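PDB 6T5A: tegument protein UL51, which probably acts in virus egress from the perinuclear space and in secondary envelopment of cytoplasmic capsids at trans-Golgi-derived membranes, and forms a complex with pUL7. Local coordinates for residues A[75-79]-A[98-103]. The protein carries 1 engineered substitution. Residues are numbered along the deposited sequence.
Sequences NLERL and HQDKMR
Residues 75-79 and 98-103 are regular alpha-helical pieces (phi near -65°, psi near -42°) running antiparallel at 162°, signed crossing angle -162°, with axes 9.8 Å apart at closest approach. Leu-76 and Gln-99 set the register, their CA atoms 6.2 Å apart. Asn-75 (chi1 m) reaches across so that its ND2 makes a weak hydrogen bond to Met-102 SD at 3.4 Å. One residue on, Leu-76 (mt) packs CG against Met-102 CB at 3.9 Å, while its CD2 lies 3.7 Å from Gln-99 O and 3.9 Å from Arg-103 CG. A water bridges Leu-76 O and Gln-99 NE2, 2.8 Å from each. Leu-79, again mt, points toward the partner helix: CD2 meets His-98 CB at 3.8 Å, and CD1 lies 4.0 Å from Gln-99 CG and, more loosely, 4.4 Å from Met-102 CG (chi1 and chi2 both m). This surface contact, two leucines and Met-102 edged by polar residues, buries 355 Å², both sides summed, and joins successive helices 63-82 and 94-117 into the antiparallel helical hairpin of this UL51 fragment.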
# COMPACT_ATOMS: atom_id res chain seq x y z
N ASN A 75 36.58 22.11 -39.74
CA ASN A 75 37.11 22.32 -41.10
C ASN A 75 36.55 23.57 -41.73
O ASN A 75 37.30 24.30 -42.36
CB ASN A 75 36.91 21.10 -42.00
CG ASN A 75 37.81 19.94 -41.65
OD1 ASN A 75 38.76 20.06 -40.90
ND2 ASN A 75 37.51 18.77 -42.20
N LEU A 76 35.26 23.86 -41.51
CA LEU A 76 34.62 25.09 -42.01
C LEU A 76 35.25 26.34 -41.38
O LEU A 76 35.51 27.31 -42.09
CB LEU A 76 33.10 25.05 -41.79
CG LEU A 76 32.33 24.17 -42.81
CD1 LEU A 76 30.92 23.89 -42.36
CD2 LEU A 76 32.34 24.78 -44.22
N GLU A 77 35.55 26.29 -40.07
CA GLU A 77 36.21 27.40 -39.36
C GLU A 77 37.64 27.59 -39.90
O GLU A 77 38.06 28.73 -40.13
CB GLU A 77 36.24 27.15 -37.85
CG GLU A 77 36.80 28.33 -37.08
CD GLU A 77 37.14 28.04 -35.64
OE1 GLU A 77 36.21 27.77 -34.85
OE2 GLU A 77 38.34 28.09 -35.30
N ARG A 78 38.38 26.48 -40.13
CA ARG A 78 39.75 26.53 -40.67
C ARG A 78 39.77 27.14 -42.08
O ARG A 78 40.67 27.93 -42.40
CB ARG A 78 40.38 25.13 -40.69
CG ARG A 78 40.84 24.67 -39.31
CD ARG A 78 41.25 23.21 -39.28
NE ARG A 78 41.83 22.88 -37.98
CZ ARG A 78 42.39 21.72 -37.66
NH1 ARG A 78 42.42 20.73 -38.53
NH2 ARG A 78 42.91 21.54 -36.45
N LEU A 79 38.76 26.81 -42.91
CA LEU A 79 38.64 27.33 -44.27
C LEU A 79 38.33 28.83 -44.27
O LEU A 79 38.90 29.56 -45.09
CB LEU A 79 37.57 26.56 -45.07
CG LEU A 79 37.96 25.13 -45.51
CD1 LEU A 79 36.72 24.26 -45.76
CD2 LEU A 79 38.91 25.15 -46.72
N HIS A 98 35.70 23.25 -51.31
CA HIS A 98 35.98 22.60 -50.02
C HIS A 98 34.86 22.86 -49.02
O HIS A 98 34.41 21.93 -48.37
CB HIS A 98 37.32 23.07 -49.43
CG HIS A 98 38.51 22.50 -50.13
ND1 HIS A 98 38.81 21.14 -50.07
CD2 HIS A 98 39.47 23.13 -50.85
CE1 HIS A 98 39.92 20.99 -50.79
NE2 HIS A 98 40.35 22.16 -51.28
N GLN A 99 34.40 24.13 -48.92
CA GLN A 99 33.30 24.53 -48.03
C GLN A 99 32.02 23.77 -48.37
O GLN A 99 31.36 23.29 -47.46
CB GLN A 99 33.05 26.04 -48.08
CG GLN A 99 34.18 26.86 -47.46
CD GLN A 99 33.98 28.34 -47.70
OE1 GLN A 99 33.49 28.78 -48.75
NE2 GLN A 99 34.37 29.16 -46.74
N ASP A 100 31.71 23.61 -49.68
CA ASP A 100 30.53 22.86 -50.13
C ASP A 100 30.57 21.40 -49.66
O ASP A 100 29.56 20.89 -49.20
CB ASP A 100 30.34 22.95 -51.66
CG ASP A 100 29.13 22.16 -52.15
OD1 ASP A 100 28.00 22.67 -52.03
OD2 ASP A 100 29.32 21.02 -52.64
N LYS A 101 31.74 20.75 -49.77
CA LYS A 101 31.95 19.36 -49.35
C LYS A 101 31.72 19.19 -47.84
O LYS A 101 31.07 18.23 -47.42
CB LYS A 101 33.36 18.90 -49.75
CG LYS A 101 33.61 17.40 -49.55
CD LYS A 101 35.06 17.03 -49.89
CE LYS A 101 35.35 15.55 -49.75
NZ LYS A 101 35.44 15.12 -48.33
N MET A 102 32.27 20.12 -47.03
CA MET A 102 32.13 20.09 -45.57
C MET A 102 30.71 20.37 -45.14
O MET A 102 30.22 19.72 -44.19
CB MET A 102 33.14 21.03 -44.89
CG MET A 102 34.58 20.54 -45.01
SD MET A 102 34.82 18.93 -44.22
CE MET A 102 35.02 17.86 -45.66
N ARG A 103 30.03 21.32 -45.83
CA ARG A 103 28.63 21.68 -45.56
C ARG A 103 27.71 20.51 -45.86
O ARG A 103 26.82 20.23 -45.06
CB ARG A 103 28.19 22.94 -46.33
CG ARG A 103 28.76 24.22 -45.74
CD ARG A 103 28.14 25.46 -46.36
NE ARG A 103 28.88 26.67 -46.00
CZ ARG A 103 29.46 27.49 -46.87
NH1 ARG A 103 29.36 27.25 -48.18
NH2 ARG A 103 30.11 28.56 -46.46
O HOH W 1 33.87 28.09 -44.18